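GrgF (Penicillium sp. sh18, PDB 6LZH) acts as a polyketide transferase of the alpha/beta hydrolase fold in gregatin A biosynthesis, probably joining two polyketide chains by Claisen condensation. Local coordinates at residues Leu21-Leu25 against Pro44-Ile48; Ile82-Ala88 against Phe116-Val120. All coordinates share one frame; numbering follows the deposited sequence.

Contact 1 (Leu21-Leu25 against Pro44-Ile48)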
# COMPACT_ATOMS: atom_id res chain seq x y z
N LEU A 21 4.74 19.58 4.08
CA LEU A 21 5.44 18.99 5.21
C LEU A 21 6.45 20.01 5.72
O LEU A 21 7.05 20.73 4.92
CB LEU A 21 6.18 17.71 4.81
CG LEU A 21 5.34 16.62 4.15
CD1 LEU A 21 6.18 15.35 4.01
CD2 LEU A 21 4.05 16.34 4.94
N ARG A 22 6.64 20.05 7.03
CA ARG A 22 7.49 21.07 7.62
C ARG A 22 8.56 20.43 8.48
O ARG A 22 8.36 19.35 9.05
CB ARG A 22 6.64 22.06 8.46
CG ARG A 22 5.59 22.79 7.62
CD ARG A 22 4.72 23.81 8.38
NE ARG A 22 3.79 24.47 7.47
CZ ARG A 22 2.61 23.97 7.09
NH1 ARG A 22 2.18 22.81 7.57
NH2 ARG A 22 1.84 24.63 6.24
N GLY A 23 9.70 21.10 8.56
CA GLY A 23 10.79 20.52 9.29
C GLY A 23 11.92 21.50 9.46
O GLY A 23 11.75 22.72 9.35
N TRP A 24 13.09 20.93 9.73
CA TRP A 24 14.28 21.68 10.09
C TRP A 24 15.40 21.27 9.16
O TRP A 24 15.59 20.09 8.89
CB TRP A 24 14.71 21.41 11.54
CG TRP A 24 13.83 22.02 12.58
CD1 TRP A 24 13.19 23.22 12.50
CD2 TRP A 24 13.51 21.47 13.86
NE1 TRP A 24 12.48 23.45 13.65
CE2 TRP A 24 12.66 22.39 14.50
CE3 TRP A 24 13.85 20.28 14.52
CZ2 TRP A 24 12.15 22.17 15.78
CZ3 TRP A 24 13.35 20.07 15.80
CH2 TRP A 24 12.50 21.01 16.41
N LEU A 25 16.15 22.27 8.71
CA LEU A 25 17.33 22.08 7.90
C LEU A 25 18.55 22.43 8.75
O LEU A 25 18.60 23.53 9.32
CB LEU A 25 17.26 22.96 6.66
CG LEU A 25 18.45 22.95 5.71
CD1 LEU A 25 18.59 21.59 5.09
CD2 LEU A 25 18.25 24.02 4.62
N PRO A 44 6.88 13.14 16.27
CA PRO A 44 7.38 14.26 15.48
C PRO A 44 8.91 14.26 15.46
O PRO A 44 9.56 13.43 16.09
CB PRO A 44 6.83 15.48 16.23
CG PRO A 44 6.85 15.04 17.66
CD PRO A 44 6.48 13.55 17.63
N LYS A 45 9.47 15.21 14.72
CA LYS A 45 10.91 15.35 14.57
C LYS A 45 11.61 15.81 15.85
O LYS A 45 12.84 15.78 15.91
CB LYS A 45 11.18 16.36 13.46
CG LYS A 45 10.76 17.76 13.89
CD LYS A 45 10.53 18.67 12.72
CE LYS A 45 10.13 20.06 13.20
NZ LYS A 45 8.77 20.01 13.82
N ASP A 46 10.85 16.21 16.87
CA ASP A 46 11.39 17.07 17.92
C ASP A 46 12.32 16.35 18.89
O ASP A 46 13.22 16.98 19.46
CB ASP A 46 10.22 17.72 18.68
CG ASP A 46 9.55 18.81 17.87
OD1 ASP A 46 9.00 18.50 16.80
OD2 ASP A 46 9.59 19.99 18.30
N ALA A 47 12.12 15.06 19.13
CA ALA A 47 12.86 14.36 20.18
C ALA A 47 13.97 13.50 19.60
O ALA A 47 13.75 12.78 18.62
CB ALA A 47 11.93 13.46 21.01
N ILE A 48 15.15 13.57 20.23
CA ILE A 48 16.32 12.70 20.00
C ILE A 48 17.03 13.03 18.69
O ILE A 48 18.24 13.27 18.67
CB ILE A 48 15.94 11.21 20.03
CG1 ILE A 48 15.19 10.85 21.33
CG2 ILE A 48 17.20 10.36 19.91
CD1 ILE A 48 14.85 9.36 21.46
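The indole of Trp24 carries the CE methylene of Lys45 over the centre of one face and meets the carboxylate of Asp46 obliquely, at CH2. Over the face, Lys45 CE stands 3.6 Å above the ring plane. It lies 3.7 Å from the centroid of the six-membered ring and 11° off the ring normal, which meets the criteria for a CH-pi contact. Lys45 NZ sits higher, 4.6 Å from the same centroid and still over the face, so the ammonium also makes a cation-pi interaction. Asp46 OD2 approaches Trp24 CH2 to 3.6 Å, with the carboxylate turned 56° from the ring plane.

The lysine reaches this position through its first torsion, which sets CG between the backbone N and the carbonyl carbon, and through a bend at its far end (chi4 -69°) that lifts NZ away from the indole. One carbon back along the chain, Lys45 CD passes 3.9 Å from Gly23 CA, where the strand has no side chain to hold it off.

Trp24 and Lys45 tie strand 20-26, hydrogen-bonded between strands 9-14 and 62-66 in the antiparallel part of the central sheet, to the loop that leads from strand 32-38 to helix 49-58. No hydrogen bond links 21-25 with 44-48; the junction consists of ring, methylene and charge contacts.

Within the loop, Lys45 NZ forms a salt bridge with Asp46 OD1 at 3.3 Å, its hydrogen bond being weak. The stronger partner of the ammonium is Asp67; two carboxylates therefore probably offset the ammonium charge above the indole. Arg8 supplies Trp24 with a second cation-pi partner, and Arg22, next to Gly23, is committed to salt bridges with Asp75 and Glu12.

Contact 2 (Ile82-Ala88 against Phe116-Val120)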
# COMPACT_ATOMS: atom_id res chain seq x y z
N ILE A 82 -1.06 6.82 10.32
CA ILE A 82 0.26 6.42 9.84
C ILE A 82 0.08 5.60 8.57
O ILE A 82 -0.80 4.73 8.50
CB ILE A 82 1.03 5.61 10.90
CG1 ILE A 82 1.35 6.44 12.17
CG2 ILE A 82 2.31 5.03 10.33
CD1 ILE A 82 1.50 7.92 11.97
N ASP A 83 0.90 5.88 7.56
CA ASP A 83 0.81 5.22 6.26
C ASP A 83 2.24 5.06 5.75
O ASP A 83 2.81 6.02 5.22
CB ASP A 83 -0.06 6.03 5.29
CG ASP A 83 -0.32 5.29 3.98
OD1 ASP A 83 0.34 4.26 3.74
OD2 ASP A 83 -1.18 5.76 3.21
N ALA A 84 2.82 3.87 5.93
CA ALA A 84 4.21 3.68 5.54
C ALA A 84 4.41 3.91 4.05
O ALA A 84 5.37 4.57 3.65
CB ALA A 84 4.68 2.27 5.91
N ARG A 85 3.51 3.37 3.22
CA ARG A 85 3.65 3.57 1.78
C ARG A 85 3.68 5.05 1.43
O ARG A 85 4.54 5.51 0.68
CB ARG A 85 2.52 2.87 1.03
CG ARG A 85 2.70 2.98 -0.46
CD ARG A 85 1.49 2.36 -1.18
NE ARG A 85 0.44 3.35 -1.37
CZ ARG A 85 -0.67 3.13 -2.06
NH1 ARG A 85 -0.88 1.95 -2.61
NH2 ARG A 85 -1.57 4.10 -2.19
N GLN A 86 2.73 5.82 1.97
CA GLN A 86 2.69 7.25 1.66
C GLN A 86 3.93 7.95 2.20
O GLN A 86 4.45 8.88 1.58
CB GLN A 86 1.44 7.90 2.26
CG GLN A 86 1.36 9.40 1.98
CD GLN A 86 0.26 10.11 2.75
OE1 GLN A 86 0.01 9.82 3.92
NE2 GLN A 86 -0.39 11.07 2.11
N GLN A 87 4.40 7.54 3.38
CA GLN A 87 5.54 8.21 4.00
C GLN A 87 6.81 7.94 3.20
O GLN A 87 7.65 8.83 3.03
CB GLN A 87 5.69 7.77 5.46
CG GLN A 87 6.62 8.69 6.28
CD GLN A 87 6.62 8.42 7.79
OE1 GLN A 87 5.59 8.02 8.39
NE2 GLN A 87 7.78 8.67 8.41
N ALA A 88 6.94 6.72 2.68
CA ALA A 88 8.06 6.44 1.78
C ALA A 88 7.96 7.29 0.53
O ALA A 88 8.97 7.82 0.05
CB ALA A 88 8.07 4.95 1.39
N PHE A 116 10.03 3.23 13.40
CA PHE A 116 9.18 3.20 12.22
C PHE A 116 9.81 4.00 11.08
O PHE A 116 9.62 3.65 9.91
CB PHE A 116 7.79 3.74 12.56
CG PHE A 116 6.85 3.71 11.37
CD1 PHE A 116 6.18 2.56 11.05
CD2 PHE A 116 6.66 4.84 10.58
CE1 PHE A 116 5.32 2.51 9.97
CE2 PHE A 116 5.81 4.80 9.50
CZ PHE A 116 5.14 3.64 9.20
N GLY A 117 10.55 5.07 11.40
CA GLY A 117 11.25 5.82 10.37
C GLY A 117 12.27 4.98 9.62
O GLY A 117 12.56 5.27 8.45
N GLY A 118 12.79 3.92 10.25
CA GLY A 118 13.73 3.04 9.59
C GLY A 118 13.06 2.10 8.63
O GLY A 118 13.64 1.73 7.61
N ASN A 119 11.83 1.70 8.94
CA ASN A 119 11.01 0.94 8.00
C ASN A 119 10.77 1.77 6.74
O ASN A 119 11.04 1.33 5.62
CB ASN A 119 9.70 0.55 8.67
CG ASN A 119 8.76 -0.25 7.77
OD1 ASN A 119 8.37 0.20 6.70
ND2 ASN A 119 8.38 -1.44 8.23
N VAL A 120 10.30 3.00 6.91
CA VAL A 120 10.02 3.88 5.77
C VAL A 120 11.30 4.19 4.99
O VAL A 120 11.29 4.30 3.75
CB VAL A 120 9.31 5.15 6.28
CG1 VAL A 120 9.27 6.23 5.24
CG2 VAL A 120 7.91 4.80 6.78
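Directly behind the active-site Cys115, helix 116-127 leaves a turn whose Gly113, Cys115 and Gly117 match the nucleophile elbow of alpha/beta hydrolases, and its first turn packs against the start of helix 84-99. The axes of 84-88 and 116-120 pass 9.7 Å apart and cross at -66°. Phe116 fills one end of the interface: CG is anti to the backbone N (chi1 -179°), which sends the ring toward 82-88. Its CZ meets Ile82 CG2 at 3.3 Å, a tight approach, and Ala84 CB at 3.6 Å, both oblique to the ring. At the ring edge, near the plane, Gln87 OE1 comes within 3.4 Å of Phe116 CE2, the amide tilted 55° from the ring.

Val120 occupies the other end and crosses the Gln87 chain at about a right angle. Its CG1 lies 3.5 Å from Ala88 N and its CG2 3.9 Å from Gln87 CB, so the methyls pack on the Gln87 chain and the helix backbone; Ala84 CB and Ala88 CB lie slightly farther off. Asp83 caps that helix, OD1 accepting a weak bond from Gln86 N, while its OD2 pairs with Arg85 of the second subunit.

All the touching residues are buried and no hydrogen bond crosses, so the helices are joined by apolar packing, and the Gln87 carbonyl oxygen probably suits the partial positive charge of the C-H groups at the Phe116 edge.

Along the chain the two contacts come in series: contact 1 closes before contact 2 opens. Their centres lie 15 Å apart and their nearest atoms about 7 Å, so they do not touch. Contact 1 joins strand 20-26 of the mixed central sheet to a loop, whereas contact 2 joins helices 84-99 and 116-127. Helix 84-99 connects the regions, since its His90 and Phe98 pack on Leu21 and Leu25 of strand 20-26. Contact 2 is nearer the chain centre, at 6 Å against 12 Å, and packs the helix that follows the active-site cysteine; contact 1 lies away from the annotated sites. Helix 84-99 thus spans from the active-site side to the antiparallel end of the sheet.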